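Local coordinates for DUF2235 domain-containing protein (PDB 4O5P) that probably hydrolyses membrane phospholipids as a type VI secretion effector, using a catalytic domain of the alpha/beta-hydrolase class, at residues E452-R456 with D656-H660; Y373-G377 with F457-Q461; W483-R487 with V652-D656. All blocks are in the same frame, centred on the assembly; numbering follows the deposited sequence.

Contact 1: residues E452-R456 with D656-H660; sequences ELATR and DEQVH
R456 and E657 meet through two extended side chains: R456 runs straight from CG to NE (chi2 170°, chi3 179°), and E657 is stretched beyond CG, which brings guanidinium and carboxylate together between helix 451-463 and the end of helix 649-657. The salt bridge lies at the guanidinium edge. R456 NH1 donates to E657 OE1 at 2.7 Å, and that oxygen lies almost exactly in the guanidinium plane. The carboxylate is turned well away from coplanarity and takes the bond on its anti side, out of its own plane; NH2 adds only a weak bond to the same OE1.

The other N-H of NH1 goes to Q658 OE1 at 3.0 Å, on a lone pair in the carbonyl plane. Q658 can offer this oxygen because its chain bends at chi2 (74°); its amide stands steeply to the guanidinium, and NE2 is held by F400 O. Where the side chain bends, Q658 CG packs against L453 CD1 at 3.8 Å, the apolar part of the contact.

E452, one turn before R456, sets its OE2 over a guanidinium face, 3.4 Å from NH2. No N-H points at it, so this pairing rests on charge alone. E452 OE2 and E657 OE1 are 4.2 Å apart, a like-charge approach that R456 probably offsets; a water bridges these two oxygens and accepts a weak bond from Q658 NE2.

R456 is thus gripped in its plane by a carboxylate and an amide and flanked on one face by a second carboxylate. E452, R456 and E657 make up a salt-bridge network that ties helix 451-463 to the C-terminal end of helix 649-657.

Contact 2: residues Y373-G377 with F457-Q461; sequences YAYPG and FNAWQ
P376 lies over one face of the W460 indole, and this flat-on meeting of a pyrrolidine with an aromatic plane carries much of the contact. P376 CB sits 3.5 Å from the centroid of the five-membered ring of W460, only 11° off the ring normal, which meets the geometry of a CH-pi interaction. Farther along the indole, P376 CD reaches W460 CZ3 at 3.5 Å, so the proline spans both rings of the bicycle. The first torsion of W460, with CG anti to the backbone N, lays the indole toward P376, and its six-membered ring extends beyond the proline until CH2 comes 3.6 Å from A374 O. That carbonyl oxygen is met at the indole edge, near the ring plane. The polar end of the indole is engaged as well, since W460 NE1 donates to E476 OE1.

The strand 370-375 belongs to the mixed, largely parallel sheet expected of an alpha/beta-hydrolase catalytic domain, where it is paired with strands 7-10 and 331-336. The axes of 457-461 and 373-375 approach to 10.7 Å, with their N-to-C directions 123° apart, and the side chains of P376, Y375, F457 and W460 span this spacing.

F457, one turn before W460, meets the strand end beside the indole. Its CE2 touches Y375 CE2 at 3.7 Å and lies 3.8 Å from P376 CD, the tyrosine and the proline being on adjacent sides of it. The Y375 and F457 rings are tilted 40° to each other with centroids 5.7 Å apart, an oblique pairing. Although the CB of Y375 points away from the helix, its ring swings back to reach F457, while Y375 OH is hydrogen-bonded to H409 of helix 403-416. I405 of that helix touches both side chains.

Contact 3: residues W483-R487 with V652-D656; sequences WRIDR and VALFD
D656 is held by three N-H donors from helix 469-487. R487 takes the carboxylate side-on, NE to OD1 and NH2 to OD2, both at 2.8 Å and both on syn lone pairs; the two charged planes are only 22° apart. OD1 also accepts from W483 NE1 at 2.7 Å, nearly along its C-O axis and close to the indole plane. OD1 thus has two donors and OD2 one, which probably compensates the buried carboxylate.

Around this core, W483 CG lies anti to the backbone N (chi1 176°), turning the indole toward helix 649-657. F655 CB lies over one face of it, 3.5 Å from the centroid of the five-membered ring, as a CH-pi contact. R487 CB packs on the opposite face, so W483 is sandwiched while its N-H edge stays turned to D656. V652 CG1 sits over the R487 guanidinium, 3.6 Å from NH2.

Behind R487, its NH1 donates to D486 OD1 at 2.9 Å, which helps fix the guanidinium's rotation, and D486 OD1 has a further salt bridge to K495. The axes of the two short helical segments are 71° apart, and the helices are joined by a buried D486-R487-D656 salt-bridge network whose core is the bidentate R487-D656 pair.

All three contacts lie on the same side of the chain's centre. Contacts 1 and 2 share helix 451-463, with centres about 10 Å apart; contacts 1 and 3 share helix 649-657 and D656, with centres about 11 Å apart; contacts 2 and 3 are about 15 Å apart. L654, in contact 3, packs by CD1 on R456 CB of contact 1 (3.5 Å) and by CD2 on W460 CB of contact 2 (3.7 Å). Along the chain, contact 2 closes before contact 3 opens, whereas contacts 1 and 2 interleave. Helix 649-657 packs on the consecutive helices 451-463 and 469-487, and 451-463 carries the group onto the strand end. Contact 2 thus joins the catalytic family region to the C-terminal one, which holds contacts 1 and 3.

Contact 1: residues E452-R456 with D656-H660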
loop_
_atom_site.group_PDB
_atom_site.type_symbol
_atom_site.label_atom_id
_atom_site.label_comp_id
_atom_site.label_asym_id
_atom_site.label_seq_id
_atom_site.Cartn_x
_atom_site.Cartn_y
_atom_site.Cartn_z
ATOM N N GLU A 452 -13.638 9.751 23.884
ATOM C CA GLU A 452 -12.975 11.000 23.491
ATOM C C GLU A 452 -12.617 10.923 22.005
ATOM O O GLU A 452 -12.896 11.850 21.221
ATOM C CB GLU A 452 -11.728 11.221 24.349
ATOM C CG GLU A 452 -10.937 12.490 24.056
ATOM C CD GLU A 452 -9.753 12.677 25.026
ATOM O OE1 GLU A 452 -9.986 13.207 26.136
ATOM O OE2 GLU A 452 -8.596 12.292 24.691
ATOM N N LEU A 453 -12.030 9.791 21.619
ATOM C CA LEU A 453 -11.737 9.514 20.221
ATOM C C LEU A 453 -13.009 9.590 19.384
ATOM O O LEU A 453 -13.043 10.303 18.381
ATOM C CB LEU A 453 -11.046 8.143 20.070
ATOM C CG LEU A 453 -10.828 7.674 18.629
ATOM C CD1 LEU A 453 -9.970 8.679 17.863
ATOM C CD2 LEU A 453 -10.251 6.253 18.535
ATOM N N ALA A 454 -14.064 8.887 19.795
ATOM C CA ALA A 454 -15.309 8.929 19.027
ATOM C C ALA A 454 -15.819 10.359 18.826
ATOM O O ALA A 454 -16.250 10.730 17.743
ATOM C CB ALA A 454 -16.382 8.075 19.682
ATOM N N THR A 455 -15.762 11.157 19.880
ATOM C CA THR A 455 -16.275 12.518 19.849
ATOM C C THR A 455 -15.497 13.397 18.865
ATOM O O THR A 455 -16.084 14.137 18.067
ATOM C CB THR A 455 -16.177 13.132 21.240
ATOM O OG1 THR A 455 -17.164 12.530 22.095
ATOM C CG2 THR A 455 -16.418 14.618 21.178
ATOM N N ARG A 456 -14.174 13.310 18.933
ATOM C CA ARG A 456 -13.307 14.082 18.047
ATOM C C ARG A 456 -13.456 13.675 16.580
ATOM O O ARG A 456 -13.559 14.519 15.654
ATOM C CB ARG A 456 -11.854 13.916 18.526
ATOM C CG ARG A 456 -11.606 14.578 19.907
ATOM C CD ARG A 456 -10.246 14.201 20.481
ATOM N NE ARG A 456 -9.985 14.833 21.773
ATOM C CZ ARG A 456 -8.786 14.894 22.352
ATOM N NH1 ARG A 456 -7.734 14.364 21.756
ATOM N NH2 ARG A 456 -8.641 15.479 23.537
ATOM N N ASP A 656 -4.453 17.933 16.772
ATOM C CA ASP A 656 -3.390 17.950 17.787
ATOM C C ASP A 656 -2.950 16.562 18.269
ATOM O O ASP A 656 -1.761 16.261 18.280
ATOM C CB ASP A 656 -3.845 18.742 19.009
ATOM C CG ASP A 656 -3.743 20.244 18.831
ATOM O OD1 ASP A 656 -3.507 20.746 17.707
ATOM O OD2 ASP A 656 -3.927 20.938 19.850
ATOM N N GLU A 657 -3.917 15.730 18.676
ATOM C CA GLU A 657 -3.640 14.496 19.414
ATOM C C GLU A 657 -3.994 13.184 18.688
ATOM O O GLU A 657 -3.749 12.098 19.211
ATOM C CB GLU A 657 -4.350 14.522 20.782
ATOM C CG GLU A 657 -3.906 15.663 21.702
ATOM C CD GLU A 657 -4.534 15.567 23.083
ATOM O OE1 GLU A 657 -5.563 14.871 23.235
ATOM O OE2 GLU A 657 -3.990 16.178 24.025
ATOM N N GLN A 658 -4.563 13.268 17.489
ATOM C CA GLN A 658 -4.900 12.034 16.754
ATOM C C GLN A 658 -4.239 11.935 15.377
ATOM O O GLN A 658 -3.718 10.882 15.016
ATOM C CB GLN A 658 -6.415 11.871 16.643
ATOM C CG GLN A 658 -7.019 11.013 17.780
ATOM C CD GLN A 658 -7.079 11.716 19.129
ATOM O OE1 GLN A 658 -7.317 12.922 19.206
ATOM N NE2 GLN A 658 -6.875 10.954 20.206
ATOM N N VAL A 659 -4.224 13.049 14.646
ATOM C CA VAL A 659 -3.729 13.074 13.278
ATOM C C VAL A 659 -2.210 13.175 13.229
ATOM O O VAL A 659 -1.614 14.137 13.739
ATOM C CB VAL A 659 -4.371 14.222 12.468
ATOM C CG1 VAL A 659 -3.747 14.319 11.063
ATOM C CG2 VAL A 659 -5.889 14.013 12.372
ATOM N N HIS A 660 -1.584 12.190 12.594
ATOM C CA HIS A 660 -0.122 12.178 12.462
ATOM C C HIS A 660 0.343 13.018 11.282
ATOM O O HIS A 660 -0.466 13.577 10.550
ATOM C CB HIS A 660 0.428 10.753 12.349
ATOM C CG HIS A 660 0.294 9.953 13.607
ATOM N ND1 HIS A 660 -0.925 9.491 14.069
ATOM C CD2 HIS A 660 1.221 9.536 14.503
ATOM C CE1 HIS A 660 -0.735 8.816 15.192
ATOM N NE2 HIS A 660 0.559 8.833 15.479
HETATM O O HOH W 1 -6.426 11.807 23.524
#

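Contact 2: residues Y373-G377 with F457-Q461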
loop_
_atom_site.group_PDB
_atom_site.type_symbol
_atom_site.label_atom_id
_atom_site.label_comp_id
_atom_site.label_asym_id
_atom_site.label_seq_id
_atom_site.Cartn_x
_atom_site.Cartn_y
_atom_site.Cartn_z
ATOM N N TYR A 373 -15.003 5.429 1.241
ATOM C CA TYR A 373 -15.266 6.385 2.315
ATOM C C TYR A 373 -14.050 7.250 2.597
ATOM O O TYR A 373 -12.930 6.734 2.721
ATOM C CB TYR A 373 -15.653 5.655 3.597
ATOM C CG TYR A 373 -17.046 5.086 3.588
ATOM C CD1 TYR A 373 -18.158 5.910 3.757
ATOM C CD2 TYR A 373 -17.253 3.719 3.429
ATOM C CE1 TYR A 373 -19.455 5.378 3.761
ATOM C CE2 TYR A 373 -18.524 3.189 3.437
ATOM C CZ TYR A 373 -19.618 4.020 3.593
ATOM O OH TYR A 373 -20.879 3.473 3.599
ATOM N N ALA A 374 -14.274 8.562 2.702
ATOM C CA ALA A 374 -13.211 9.507 3.056
ATOM C C ALA A 374 -13.049 9.564 4.577
ATOM O O ALA A 374 -14.040 9.740 5.293
ATOM C CB ALA A 374 -13.523 10.883 2.521
ATOM N N TYR A 375 -11.804 9.424 5.044
ATOM C CA TYR A 375 -11.434 9.399 6.472
ATOM C C TYR A 375 -10.343 10.436 6.802
ATOM O O TYR A 375 -9.495 10.749 5.969
ATOM C CB TYR A 375 -10.933 7.996 6.890
ATOM C CG TYR A 375 -12.030 7.099 7.430
ATOM C CD1 TYR A 375 -12.940 6.482 6.576
ATOM C CD2 TYR A 375 -12.166 6.881 8.796
ATOM C CE1 TYR A 375 -13.966 5.663 7.076
ATOM C CE2 TYR A 375 -13.186 6.090 9.298
ATOM C CZ TYR A 375 -14.076 5.485 8.434
ATOM O OH TYR A 375 -15.079 4.691 8.946
ATOM N N PRO A 376 -10.347 10.954 8.041
ATOM C CA PRO A 376 -9.359 11.954 8.450
ATOM C C PRO A 376 -8.047 11.286 8.802
ATOM O O PRO A 376 -8.044 10.089 9.112
ATOM C CB PRO A 376 -9.991 12.553 9.714
ATOM C CG PRO A 376 -10.710 11.406 10.306
ATOM C CD PRO A 376 -11.298 10.653 9.122
ATOM N N GLY A 377 -6.954 12.048 8.761
ATOM C CA GLY A 377 -5.637 11.535 9.093
ATOM C C GLY A 377 -4.785 11.227 7.883
ATOM O O GLY A 377 -5.223 11.341 6.740
ATOM N N PHE A 457 -13.475 12.365 16.363
ATOM C CA PHE A 457 -13.728 11.860 15.031
ATOM C C PHE A 457 -15.051 12.418 14.528
ATOM O O PHE A 457 -15.133 12.966 13.441
ATOM C CB PHE A 457 -13.772 10.327 15.020
ATOM C CG PHE A 457 -14.219 9.768 13.711
ATOM C CD1 PHE A 457 -15.573 9.579 13.445
ATOM C CD2 PHE A 457 -13.291 9.467 12.728
ATOM C CE1 PHE A 457 -15.988 9.087 12.222
ATOM C CE2 PHE A 457 -13.696 8.963 11.503
ATOM C CZ PHE A 457 -15.048 8.772 11.250
ATOM N N ASN A 458 -16.106 12.274 15.315
ATOM C CA ASN A 458 -17.402 12.775 14.885
ATOM C C ASN A 458 -17.436 14.288 14.626
ATOM O O ASN A 458 -18.215 14.753 13.805
ATOM C CB ASN A 458 -18.493 12.333 15.862
ATOM C CG ASN A 458 -18.731 10.826 15.818
ATOM O OD1 ASN A 458 -18.547 10.190 14.779
ATOM N ND2 ASN A 458 -19.138 10.250 16.954
ATOM N N ALA A 459 -16.584 15.062 15.295
ATOM C CA ALA A 459 -16.533 16.494 14.973
ATOM C C ALA A 459 -15.990 16.667 13.556
ATOM O O ALA A 459 -16.531 17.445 12.731
ATOM C CB ALA A 459 -15.678 17.246 15.977
ATOM N N TRP A 460 -14.921 15.929 13.265
ATOM C CA TRP A 460 -14.442 15.910 11.893
ATOM C C TRP A 460 -15.534 15.456 10.918
ATOM O O TRP A 460 -15.793 16.103 9.904
ATOM C CB TRP A 460 -13.209 15.021 11.749
ATOM C CG TRP A 460 -12.700 15.052 10.352
ATOM C CD1 TRP A 460 -11.836 15.963 9.813
ATOM C CD2 TRP A 460 -13.075 14.178 9.291
ATOM N NE1 TRP A 460 -11.623 15.684 8.487
ATOM C CE2 TRP A 460 -12.376 14.587 8.138
ATOM C CE3 TRP A 460 -13.918 13.062 9.207
ATOM C CZ2 TRP A 460 -12.494 13.933 6.910
ATOM C CZ3 TRP A 460 -14.056 12.418 7.982
ATOM C CH2 TRP A 460 -13.336 12.851 6.852
ATOM N N GLN A 461 -16.187 14.345 11.229
ATOM C CA GLN A 461 -17.149 13.762 10.314
ATOM C C GLN A 461 -18.262 14.747 10.004
ATOM O O GLN A 461 -18.711 14.859 8.859
ATOM C CB GLN A 461 -17.727 12.487 10.910
ATOM C CG GLN A 461 -18.489 11.633 9.913
ATOM C CD GLN A 461 -19.906 12.115 9.661
ATOM O OE1 GLN A 461 -20.528 12.744 10.523
ATOM N NE2 GLN A 461 -20.425 11.823 8.472
#

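Contact 3: residues W483-R487 with V652-D656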
loop_
_atom_site.group_PDB
_atom_site.type_symbol
_atom_site.label_atom_id
_atom_site.label_comp_id
_atom_site.label_asym_id
_atom_site.label_seq_id
_atom_site.Cartn_x
_atom_site.Cartn_y
_atom_site.Cartn_z
ATOM N N TRP A 483 -4.813 24.265 10.109
ATOM C CA TRP A 483 -4.272 23.850 11.407
ATOM C C TRP A 483 -2.759 24.058 11.518
ATOM O O TRP A 483 -2.260 24.470 12.570
ATOM C CB TRP A 483 -4.604 22.383 11.670
ATOM C CG TRP A 483 -4.018 21.815 12.939
ATOM C CD1 TRP A 483 -4.603 21.793 14.175
ATOM C CD2 TRP A 483 -2.762 21.136 13.080
ATOM N NE1 TRP A 483 -3.779 21.141 15.080
ATOM C CE2 TRP A 483 -2.641 20.741 14.433
ATOM C CE3 TRP A 483 -1.714 20.844 12.195
ATOM C CZ2 TRP A 483 -1.521 20.067 14.920
ATOM C CZ3 TRP A 483 -0.609 20.165 12.676
ATOM C CH2 TRP A 483 -0.523 19.781 14.026
ATOM N N ARG A 484 -2.033 23.769 10.438
ATOM C CA ARG A 484 -0.584 23.995 10.411
ATOM C C ARG A 484 -0.221 25.475 10.484
ATOM O O ARG A 484 0.817 25.813 11.036
ATOM C CB ARG A 484 0.072 23.385 9.162
ATOM C CG ARG A 484 0.075 21.875 9.122
ATOM C CD ARG A 484 0.437 21.357 7.718
ATOM N NE ARG A 484 0.243 19.909 7.699
ATOM C CZ ARG A 484 -0.135 19.228 6.629
ATOM N NH1 ARG A 484 -0.334 19.854 5.477
ATOM N NH2 ARG A 484 -0.301 17.925 6.719
ATOM N N ILE A 485 -1.047 26.359 9.925
ATOM C CA ILE A 485 -0.708 27.790 9.978
ATOM C C ILE A 485 -0.539 28.231 11.450
ATOM O O ILE A 485 0.334 29.047 11.781
ATOM C CB ILE A 485 -1.749 28.676 9.252
ATOM C CG1 ILE A 485 -1.709 28.428 7.741
ATOM C CG2 ILE A 485 -1.493 30.162 9.524
ATOM C CD1 ILE A 485 -2.935 28.986 7.014
ATOM N N ASP A 486 -1.363 27.678 12.336
ATOM C CA ASP A 486 -1.186 27.969 13.752
ATOM C C ASP A 486 -0.132 27.092 14.421
ATOM O O ASP A 486 0.810 27.617 14.997
ATOM C CB ASP A 486 -2.505 27.927 14.525
ATOM C CG ASP A 486 -2.339 28.374 15.955
ATOM O OD1 ASP A 486 -2.059 27.510 16.824
ATOM O OD2 ASP A 486 -2.469 29.595 16.212
ATOM N N ARG A 487 -0.272 25.767 14.351
ATOM C CA ARG A 487 0.624 24.889 15.106
ATOM C C ARG A 487 2.075 24.805 14.582
ATOM O O ARG A 487 2.982 24.496 15.345
ATOM C CB ARG A 487 0.040 23.472 15.212
ATOM C CG ARG A 487 -0.813 23.211 16.460
ATOM C CD ARG A 487 -2.119 24.028 16.520
ATOM N NE ARG A 487 -2.950 23.528 17.625
ATOM C CZ ARG A 487 -3.374 24.261 18.652
ATOM N NH1 ARG A 487 -3.072 25.561 18.731
ATOM N NH2 ARG A 487 -4.086 23.692 19.610
ATOM N N VAL A 652 -9.889 20.803 16.382
ATOM C CA VAL A 652 -8.491 21.163 16.621
ATOM C C VAL A 652 -7.784 20.104 17.487
ATOM O O VAL A 652 -6.644 19.740 17.208
ATOM C CB VAL A 652 -8.328 22.589 17.225
ATOM C CG1 VAL A 652 -6.856 22.885 17.523
ATOM C CG2 VAL A 652 -8.856 23.646 16.267
ATOM N N ALA A 653 -8.466 19.591 18.509
ATOM C CA ALA A 653 -7.890 18.544 19.358
ATOM C C ALA A 653 -7.661 17.234 18.600
ATOM O O ALA A 653 -6.696 16.514 18.875
ATOM C CB ALA A 653 -8.746 18.302 20.586
ATOM N N LEU A 654 -8.540 16.917 17.653
ATOM C CA LEU A 654 -8.301 15.748 16.799
ATOM C C LEU A 654 -7.001 15.917 16.022
ATOM O O LEU A 654 -6.192 14.989 15.962
ATOM C CB LEU A 654 -9.442 15.543 15.816
ATOM C CG LEU A 654 -9.339 14.270 14.964
ATOM C CD1 LEU A 654 -9.795 13.053 15.771
ATOM C CD2 LEU A 654 -10.171 14.394 13.685
ATOM N N PHE A 655 -6.795 17.090 15.421
ATOM C CA PHE A 655 -5.526 17.287 14.690
ATOM C C PHE A 655 -4.296 17.337 15.589
ATOM O O PHE A 655 -3.214 16.856 15.200
ATOM C CB PHE A 655 -5.575 18.519 13.774
ATOM C CG PHE A 655 -6.448 18.317 12.567
ATOM C CD1 PHE A 655 -5.963 17.649 11.452
ATOM C CD2 PHE A 655 -7.754 18.771 12.558
ATOM C CE1 PHE A 655 -6.761 17.446 10.336
ATOM C CE2 PHE A 655 -8.570 18.567 11.441
ATOM C CZ PHE A 655 -8.067 17.902 10.330
ATOM N N ASP A 656 -4.453 17.933 16.772
ATOM C CA ASP A 656 -3.390 17.950 17.787
ATOM C C ASP A 656 -2.950 16.562 18.269
ATOM O O ASP A 656 -1.761 16.261 18.280
ATOM C CB ASP A 656 -3.845 18.742 19.009
ATOM C CG ASP A 656 -3.743 20.244 18.831
ATOM O OD1 ASP A 656 -3.507 20.746 17.707
ATOM O OD2 ASP A 656 -3.927 20.938 19.850
#